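Local structure of aldehyde dehydrogenase (Anabaena variabilis, 4H7N) at residues R11-G16 / L340-W345; V21-P25 / V189-T195; V259-Q264 / I305-I309. The protein probably oxidises aldehydes to the corresponding carboxylic acids, with NAD+ as the electron acceptor. One frame throughout, in Å; residues are numbered along the deposited sequence.

Contact 1 of 3, residues R11-G16 / L340-W345; sequences RNPRTG and LGGGWW
Two backbone turns press against each other without one direct hydrogen bond between them: Arg14 O comes within 3.1 Å of Gly343 N, but at a poor angle, because Gly343 N already bonds Leu340 O at 3.0 Å. The CA atoms of Arg14 and Gly343 are 4.6 Å apart, as are those of Thr15 and Gly342. In 11-16 the chain leaves extended Arg11 and coils through Pro13, Arg14 and Thr15 at helical angles; Asn12 OD1 takes Arg14 N (2.8 Å) and Thr15 N (3.1 Å), and Gly16 N returns to Asn12 O (2.7 Å). Glycine permits the closeness: an ideal CB on Gly16 would fall 2.1 Å from Gly342 O, and one on Gly342 equally near Thr15 O. Instead Gly342 CA meets Thr15 O, and Gly16 CA meets Gly342 O, in CA-H...O contacts of 3.3 Å each. Three waters do the polar work. Water 1 joins Arg11 NH2 (2.9 Å), Pro13 O (2.8 Å) and Trp344 N (3.0 Å); water 2 spans Arg11 NH2 (2.8 Å) and Gly342 O (2.5 Å); water 3 donates to Arg14 O (2.6 Å) and Leu340 O (2.8 Å). Arg11, extended (ttt), brings NH2 to 3.5 Å from Trp344 CD1. Arg14 NH1 lies 3.8 Å from Trp345 CH2 at the indole edge and bonds the carbonyls of Ala296 and Gly79; Trp345 NE1 bonds Leu340 O (3.0 Å). With Gly341 (59/23) and Gly342 (93/-11) at its corners, 340-343 is the type I' turn of a tight two-residue beta hairpin, set against an Asx turn.

Contact 2 of 3, residues V21-P25 / V189-T195; sequences VIIPP and VEGGGET
The end of strand 18-22 runs on through extended Ile23, Pro24 and Pro25 (psi 99 to 142°), while 189-195 leaves strand 186-188 through extended Val189 and Glu190, turns at Gly191 (157/175) and enters helix 193-200 with Gly192 at the N-cap. The backbones come closest at Pro24 and Gly191, whose CA atoms are 4.6 Å apart. Gly191 suits this spot: an ideal CB would lie 3.3 Å from Pro24 CB and 2.3 Å from Thr195 OG1, and its backbone angles would also jam that atom against the preceding carbonyl. Gly191 O bonds the amine of Lys160. Glu190 points toward the first segment, chi1 near -74° and chi2 near 163°, and its OE1 accepts from Ile23 N at 3.1 Å and 169°, the one direct hydrogen bond between the segments; OE1 also sits 3.4 Å from Ile22 CB. Water 4 accepts from Glu190 N (3.0 Å) and donates weakly to Ile23 O (3.3 Å). Ile22 (p, t) reaches back so that CD1 is 4.0 Å from Gly191 N. Pro24 CB lies 3.5 Å from Thr195 OG1, Pro25 CD 4.1 Å from Thr195 CG2, and Pro25 CG 4.5 Å from Val189 CB; Leu30 of helix 27-46 touches both Pro25 and Val189. The glycine-rich turn between strand and helix is consistent with a Rossmann-type dinucleotide fold. Proline nitrogens have no hydrogen to offer, so the buried Glu190 O finds no conventional partner and meets Pro24 CA and Pro25 CD, each at 3.3 Å: directional bonding falls to the carboxylate, and close carbon contacts supply the rest.

Contact 3 of 3, residues V259-Q264 / I305-I309; sequences VVNTGQ and IGPII
Thr262, Gln264 and Ile305 give up the largest areas here. Beyond helix 247-259, Asn261, Thr262 and Gly263 all take left-handed angles (phi 58 to 78°), a coil that turns Thr262 and Gln264 toward the irregular 305-309; the CA atoms of Thr262 and Ile305 are 5.7 Å apart. Thr262 (m) donates through OG1 to Gly306 O at 2.7 Å and receives water 5 at 2.8 Å, which is weakly linked to Gly306 N. Gln264 (m, t, chi3 113°) works with both ends of its amide: OE1 accepts from Ile309 N (2.9 Å, 169°), while NE2 bonds Asn261 O (2.9 Å) and, weakly, Pro307 O (3.4 Å). Ile305 (m, m) sets CG2 3.5 Å from Thr262 OG1 and CD1 4.3 Å from Val259 CG2; Val259 also packs on Phe472 of the second subunit. The Asn-Thr-Gly-Gln sequence matches the aldehyde dehydrogenase loop that in relatives leads into the nucleophilic cysteine.

In the fold
From the N terminus, the hairpin of strands 8-11 and 18-22 supplies the first halves of two contacts: its turn opens contact 1, and its outgoing end opens contact 2. Contact 2 closes first, at the turn between strand 186-188 and helix 193-200 of the mixed sheet that includes 118-134. Contact 3 follows in series, joining the loop after helix 247-259 to the loop that leads into helix 311-326, with strand 269-275 of the seven-stranded sheet and helix 279-292 between them in the chain. Both nest within the long loop that contact 1 closes at the 338-345 hairpin. Contacts 1 and 3 touch through a probable hydrogen bond from Ile308 N to Trp344 O (2.9 Å); contact 2 touches neither.

Contact 1 of 3, residues R11-G16 / L340-W345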
loop_
_atom_site.group_PDB
_atom_site.type_symbol
_atom_site.label_atom_id
_atom_site.label_comp_id
_atom_site.label_asym_id
_atom_site.label_seq_id
_atom_site.Cartn_x
_atom_site.Cartn_y
_atom_site.Cartn_z
ATOM N N ARG A 11 -26.960 22.792 -5.422
ATOM C CA ARG A 11 -28.336 22.385 -5.631
ATOM C C ARG A 11 -28.893 21.579 -4.450
ATOM O O ARG A 11 -28.208 20.759 -3.829
ATOM C CB ARG A 11 -28.389 21.609 -6.955
ATOM C CG ARG A 11 -29.683 20.903 -7.276
ATOM C CD ARG A 11 -29.631 20.330 -8.680
ATOM N NE ARG A 11 -30.833 19.618 -9.047
ATOM C CZ ARG A 11 -31.177 18.411 -8.584
ATOM N NH1 ARG A 11 -30.415 17.754 -7.726
ATOM N NH2 ARG A 11 -32.294 17.848 -8.973
ATOM N N ASN A 12 -30.126 21.871 -4.110
ATOM C CA ASN A 12 -30.908 21.099 -3.172
ATOM C C ASN A 12 -31.548 19.954 -3.953
ATOM O O ASN A 12 -32.258 20.178 -4.940
ATOM C CB ASN A 12 -31.984 21.996 -2.581
ATOM C CG ASN A 12 -32.875 21.297 -1.580
ATOM O OD1 ASN A 12 -33.396 20.228 -1.799
ATOM N ND2 ASN A 12 -33.143 22.002 -0.507
ATOM N N PRO A 13 -31.277 18.725 -3.533
ATOM C CA PRO A 13 -31.751 17.556 -4.275
ATOM C C PRO A 13 -33.275 17.307 -4.203
ATOM O O PRO A 13 -33.809 16.622 -5.049
ATOM C CB PRO A 13 -30.980 16.416 -3.620
ATOM C CG PRO A 13 -30.806 16.858 -2.224
ATOM C CD PRO A 13 -30.473 18.332 -2.364
ATOM N N ARG A 14 -33.961 17.860 -3.210
ATOM C CA ARG A 14 -35.420 17.738 -3.128
ATOM C C ARG A 14 -36.117 18.764 -4.007
ATOM O O ARG A 14 -37.090 18.446 -4.695
ATOM C CB ARG A 14 -35.925 17.884 -1.690
ATOM C CG ARG A 14 -35.499 16.758 -0.788
ATOM C CD ARG A 14 -36.211 16.746 0.576
ATOM N NE ARG A 14 -37.606 16.582 0.363
ATOM C CZ ARG A 14 -38.256 15.430 0.289
ATOM N NH1 ARG A 14 -37.690 14.257 0.528
ATOM N NH2 ARG A 14 -39.523 15.473 -0.005
ATOM N N THR A 15 -35.637 20.004 -3.970
ATOM C CA THR A 15 -36.294 21.100 -4.647
ATOM C C THR A 15 -35.699 21.468 -5.982
ATOM O O THR A 15 -36.350 22.110 -6.773
ATOM C CB THR A 15 -36.329 22.393 -3.814
ATOM O OG1 THR A 15 -35.023 22.962 -3.714
ATOM C CG2 THR A 15 -36.957 22.198 -2.446
ATOM N N GLY A 16 -34.457 21.093 -6.242
ATOM C CA GLY A 16 -33.853 21.451 -7.490
ATOM C C GLY A 16 -33.347 22.881 -7.533
ATOM O O GLY A 16 -32.817 23.309 -8.568
ATOM N N LEU A 340 -40.149 15.580 -9.619
ATOM C CA LEU A 340 -41.258 15.824 -8.717
ATOM C C LEU A 340 -40.819 16.869 -7.692
ATOM O O LEU A 340 -39.770 16.715 -7.005
ATOM C CB LEU A 340 -41.692 14.554 -8.014
ATOM C CG LEU A 340 -42.144 13.365 -8.873
ATOM C CD1 LEU A 340 -42.104 12.128 -7.996
ATOM C CD2 LEU A 340 -43.544 13.597 -9.457
ATOM N N GLY A 341 -41.588 17.956 -7.626
ATOM C CA GLY A 341 -41.269 19.097 -6.755
ATOM C C GLY A 341 -39.926 19.724 -7.061
ATOM O O GLY A 341 -39.336 20.403 -6.213
ATOM N N GLY A 342 -39.445 19.528 -8.281
ATOM C CA GLY A 342 -38.164 20.068 -8.698
ATOM C C GLY A 342 -36.993 19.117 -8.509
ATOM O O GLY A 342 -35.885 19.393 -8.978
ATOM N N GLY A 343 -37.209 18.019 -7.797
ATOM C CA GLY A 343 -36.183 16.987 -7.600
ATOM C C GLY A 343 -36.287 15.834 -8.585
ATOM O O GLY A 343 -37.304 15.674 -9.231
ATOM N N TRP A 344 -35.235 15.029 -8.692
ATOM C CA TRP A 344 -35.259 13.831 -9.529
ATOM C C TRP A 344 -35.442 12.605 -8.634
ATOM O O TRP A 344 -34.813 12.485 -7.578
ATOM C CB TRP A 344 -33.942 13.651 -10.303
ATOM C CG TRP A 344 -33.732 14.606 -11.441
ATOM C CD1 TRP A 344 -32.773 15.574 -11.530
ATOM C CD2 TRP A 344 -34.485 14.673 -12.661
ATOM N NE1 TRP A 344 -32.893 16.246 -12.714
ATOM C CE2 TRP A 344 -33.934 15.719 -13.431
ATOM C CE3 TRP A 344 -35.581 13.952 -13.171
ATOM C CZ2 TRP A 344 -34.427 16.068 -14.697
ATOM C CZ3 TRP A 344 -36.084 14.292 -14.409
ATOM C CH2 TRP A 344 -35.502 15.352 -15.171
ATOM N N TRP A 345 -36.239 11.673 -9.127
ATOM C CA TRP A 345 -36.645 10.484 -8.413
ATOM C C TRP A 345 -36.707 9.265 -9.330
ATOM O O TRP A 345 -36.925 9.382 -10.544
ATOM C CB TRP A 345 -38.030 10.685 -7.799
ATOM C CG TRP A 345 -38.157 11.910 -6.986
ATOM C CD1 TRP A 345 -38.375 13.174 -7.440
ATOM C CD2 TRP A 345 -38.104 11.996 -5.564
ATOM N NE1 TRP A 345 -38.441 14.057 -6.389
ATOM C CE2 TRP A 345 -38.287 13.359 -5.224
ATOM C CE3 TRP A 345 -37.936 11.059 -4.542
ATOM C CZ2 TRP A 345 -38.293 13.803 -3.924
ATOM C CZ3 TRP A 345 -37.964 11.504 -3.237
ATOM C CH2 TRP A 345 -38.134 12.874 -2.943
HETATM O O HOH W 1 -32.654 15.471 -7.269
HETATM O O HOH W 2 -34.040 19.247 -10.638
HETATM O O HOH W 3 -39.266 17.179 -4.252
#

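Contact 2 of 3, residues V21-P25 / V189-T195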
loop_
_atom_site.group_PDB
_atom_site.type_symbol
_atom_site.label_atom_id
_atom_site.label_comp_id
_atom_site.label_asym_id
_atom_site.label_seq_id
_atom_site.Cartn_x
_atom_site.Cartn_y
_atom_site.Cartn_z
ATOM N N VAL A 21 -24.080 27.992 -0.838
ATOM C CA VAL A 21 -22.916 28.477 -1.607
ATOM C C VAL A 21 -21.692 27.999 -0.887
ATOM O O VAL A 21 -21.624 28.093 0.322
ATOM C CB VAL A 21 -22.829 30.010 -1.648
ATOM C CG1 VAL A 21 -21.570 30.453 -2.373
ATOM C CG2 VAL A 21 -24.056 30.575 -2.369
ATOM N N ILE A 22 -20.695 27.519 -1.605
ATOM C CA ILE A 22 -19.428 27.223 -0.965
ATOM C C ILE A 22 -18.353 27.989 -1.722
ATOM O O ILE A 22 -18.578 28.389 -2.861
ATOM C CB ILE A 22 -19.145 25.704 -1.010
ATOM C CG1 ILE A 22 -19.114 25.170 -2.434
ATOM C CG2 ILE A 22 -20.172 24.944 -0.171
ATOM C CD1 ILE A 22 -18.852 23.690 -2.462
ATOM N N ILE A 23 -17.204 28.175 -1.089
ATOM C CA ILE A 23 -16.112 28.983 -1.569
ATOM C C ILE A 23 -14.796 28.212 -1.613
ATOM O O ILE A 23 -14.120 28.144 -0.644
ATOM C CB ILE A 23 -15.851 30.194 -0.636
ATOM C CG1 ILE A 23 -17.148 30.857 -0.233
ATOM C CG2 ILE A 23 -14.940 31.233 -1.295
ATOM C CD1 ILE A 23 -17.850 31.467 -1.374
ATOM N N PRO A 24 -14.403 27.708 -2.774
ATOM C CA PRO A 24 -13.213 26.878 -2.752
ATOM C C PRO A 24 -11.948 27.694 -2.589
ATOM O O PRO A 24 -11.837 28.785 -3.117
ATOM C CB PRO A 24 -13.247 26.132 -4.085
ATOM C CG PRO A 24 -14.302 26.762 -4.911
ATOM C CD PRO A 24 -15.086 27.724 -4.070
ATOM N N PRO A 25 -10.982 27.182 -1.824
ATOM C CA PRO A 25 -9.767 27.999 -1.686
ATOM C C PRO A 25 -8.893 27.873 -2.913
ATOM O O PRO A 25 -8.671 26.750 -3.382
ATOM C CB PRO A 25 -9.066 27.358 -0.480
ATOM C CG PRO A 25 -9.546 25.950 -0.469
ATOM C CD PRO A 25 -10.892 25.914 -1.105
ATOM N N VAL A 189 -12.249 21.623 3.973
ATOM C CA VAL A 189 -12.172 22.534 2.840
ATOM C C VAL A 189 -13.279 22.181 1.865
ATOM O O VAL A 189 -13.685 21.045 1.751
ATOM C CB VAL A 189 -10.805 22.541 2.144
ATOM C CG1 VAL A 189 -9.707 22.969 3.124
ATOM C CG2 VAL A 189 -10.451 21.197 1.604
ATOM N N GLU A 190 -13.764 23.177 1.164
ATOM C CA GLU A 190 -14.895 23.017 0.239
ATOM C C GLU A 190 -14.400 23.113 -1.183
ATOM O O GLU A 190 -13.449 23.870 -1.468
ATOM C CB GLU A 190 -15.883 24.160 0.459
ATOM C CG GLU A 190 -16.689 24.031 1.732
ATOM C CD GLU A 190 -17.364 25.353 2.149
ATOM O OE1 GLU A 190 -17.067 26.453 1.539
ATOM O OE2 GLU A 190 -18.210 25.271 3.093
ATOM N N GLY A 191 -15.050 22.407 -2.093
ATOM C CA GLY A 191 -14.726 22.590 -3.479
ATOM C C GLY A 191 -15.094 21.409 -4.290
ATOM O O GLY A 191 -15.526 20.403 -3.742
ATOM N N GLY A 192 -14.917 21.544 -5.606
ATOM C CA GLY A 192 -15.147 20.429 -6.513
ATOM C C GLY A 192 -13.889 19.681 -6.820
ATOM O O GLY A 192 -12.929 19.730 -6.077
ATOM N N GLY A 193 -13.891 19.003 -7.962
ATOM C CA GLY A 193 -12.808 18.153 -8.362
ATOM C C GLY A 193 -11.474 18.857 -8.449
ATOM O O GLY A 193 -10.451 18.275 -8.102
ATOM N N GLU A 194 -11.466 20.102 -8.909
ATOM C CA GLU A 194 -10.228 20.854 -9.040
ATOM C C GLU A 194 -9.603 21.094 -7.679
ATOM O O GLU A 194 -8.413 21.021 -7.549
ATOM C CB GLU A 194 -10.442 22.200 -9.729
ATOM C CG GLU A 194 -9.150 23.041 -9.871
ATOM C CD GLU A 194 -8.073 22.443 -10.810
ATOM O OE1 GLU A 194 -8.290 21.377 -11.440
ATOM O OE2 GLU A 194 -6.990 23.054 -10.950
ATOM N N THR A 195 -10.407 21.390 -6.666
ATOM C CA THR A 195 -9.841 21.569 -5.326
ATOM C C THR A 195 -9.247 20.271 -4.793
ATOM O O THR A 195 -8.219 20.270 -4.126
ATOM C CB THR A 195 -10.912 22.080 -4.386
ATOM O OG1 THR A 195 -11.389 23.303 -4.893
ATOM C CG2 THR A 195 -10.354 22.288 -2.981
HETATM O O HOH W 4 -13.168 26.050 1.722
#

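Contact 3 of 3, residues V259-Q264 / I305-I309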
loop_
_atom_site.group_PDB
_atom_site.type_symbol
_atom_site.label_atom_id
_atom_site.label_comp_id
_atom_site.label_asym_id
_atom_site.label_seq_id
_atom_site.Cartn_x
_atom_site.Cartn_y
_atom_site.Cartn_z
ATOM N N VAL A 259 -31.711 -1.155 -3.056
ATOM C CA VAL A 259 -32.383 0.119 -3.091
ATOM C C VAL A 259 -32.222 1.011 -1.869
ATOM O O VAL A 259 -32.674 2.152 -1.896
ATOM C CB VAL A 259 -33.874 -0.017 -3.482
ATOM C CG1 VAL A 259 -34.015 -0.908 -4.702
ATOM C CG2 VAL A 259 -34.697 -0.517 -2.314
ATOM N N VAL A 260 -31.552 0.541 -0.815
ATOM C CA VAL A 260 -31.262 1.390 0.319
ATOM C C VAL A 260 -30.435 2.559 -0.213
ATOM O O VAL A 260 -29.630 2.408 -1.118
ATOM C CB VAL A 260 -30.564 0.632 1.485
ATOM C CG1 VAL A 260 -29.183 0.162 1.071
ATOM C CG2 VAL A 260 -30.493 1.516 2.710
ATOM N N ASN A 261 -30.748 3.739 0.287
ATOM C CA ASN A 261 -30.190 5.002 -0.179
ATOM C C ASN A 261 -30.502 5.213 -1.658
ATOM O O ASN A 261 -29.723 5.819 -2.388
ATOM C CB ASN A 261 -28.664 5.068 0.060
ATOM C CG ASN A 261 -28.162 6.514 0.222
ATOM O OD1 ASN A 261 -28.820 7.331 0.842
ATOM N ND2 ASN A 261 -27.037 6.826 -0.379
ATOM N N THR A 262 -31.624 4.675 -2.114
ATOM C CA THR A 262 -32.028 4.761 -3.548
ATOM C C THR A 262 -30.950 4.133 -4.465
ATOM O O THR A 262 -30.795 4.504 -5.640
ATOM C CB THR A 262 -32.336 6.201 -3.966
ATOM O OG1 THR A 262 -33.175 6.823 -2.978
ATOM C CG2 THR A 262 -33.101 6.252 -5.276
ATOM N N GLY A 263 -30.213 3.181 -3.912
ATOM C CA GLY A 263 -29.191 2.484 -4.701
ATOM C C GLY A 263 -27.902 3.244 -4.915
ATOM O O GLY A 263 -27.032 2.773 -5.640
ATOM N N GLN A 264 -27.751 4.375 -4.227
ATOM C CA GLN A 264 -26.614 5.274 -4.385
ATOM C C GLN A 264 -25.533 4.852 -3.394
ATOM O O GLN A 264 -25.367 5.446 -2.337
ATOM C CB GLN A 264 -27.048 6.740 -4.144
ATOM C CG GLN A 264 -28.135 7.177 -5.111
ATOM C CD GLN A 264 -28.776 8.491 -4.729
ATOM O OE1 GLN A 264 -28.615 9.493 -5.433
ATOM N NE2 GLN A 264 -29.529 8.500 -3.603
ATOM N N ILE A 305 -37.660 5.973 0.366
ATOM C CA ILE A 305 -36.779 6.171 -0.822
ATOM C C ILE A 305 -36.634 7.651 -1.111
ATOM O O ILE A 305 -37.615 8.325 -1.539
ATOM C CB ILE A 305 -37.335 5.443 -2.053
ATOM C CG1 ILE A 305 -37.627 3.985 -1.690
ATOM C CG2 ILE A 305 -36.387 5.581 -3.244
ATOM C CD1 ILE A 305 -36.419 3.255 -1.130
ATOM N N GLY A 306 -35.432 8.157 -0.849
ATOM C CA GLY A 306 -35.106 9.552 -1.161
ATOM C C GLY A 306 -34.864 9.820 -2.645
ATOM O O GLY A 306 -34.855 8.902 -3.452
ATOM N N PRO A 307 -34.603 11.073 -2.983
ATOM C CA PRO A 307 -34.335 11.448 -4.338
ATOM C C PRO A 307 -32.960 11.027 -4.800
ATOM O O PRO A 307 -32.067 10.769 -3.976
ATOM C CB PRO A 307 -34.415 12.970 -4.295
ATOM C CG PRO A 307 -33.988 13.334 -2.924
ATOM C CD PRO A 307 -34.497 12.223 -2.062
ATOM N N ILE A 308 -32.769 11.056 -6.109
ATOM C CA ILE A 308 -31.442 10.943 -6.668
ATOM C C ILE A 308 -30.753 12.255 -6.396
ATOM O O ILE A 308 -31.207 13.284 -6.855
ATOM C CB ILE A 308 -31.525 10.697 -8.154
ATOM C CG1 ILE A 308 -32.308 9.399 -8.384
ATOM C CG2 ILE A 308 -30.142 10.642 -8.773
ATOM C CD1 ILE A 308 -32.916 9.351 -9.757
ATOM N N ILE A 309 -29.646 12.203 -5.653
ATOM C CA ILE A 309 -29.034 13.382 -5.071
ATOM C C ILE A 309 -28.353 14.248 -6.121
ATOM O O ILE A 309 -28.482 15.454 -6.122
ATOM C CB ILE A 309 -28.036 12.945 -3.989
ATOM C CG1 ILE A 309 -28.788 12.403 -2.787
ATOM C CG2 ILE A 309 -27.151 14.093 -3.562
ATOM C CD1 ILE A 309 -27.872 11.705 -1.820
HETATM O O HOH W 5 -32.376 7.602 -0.463
#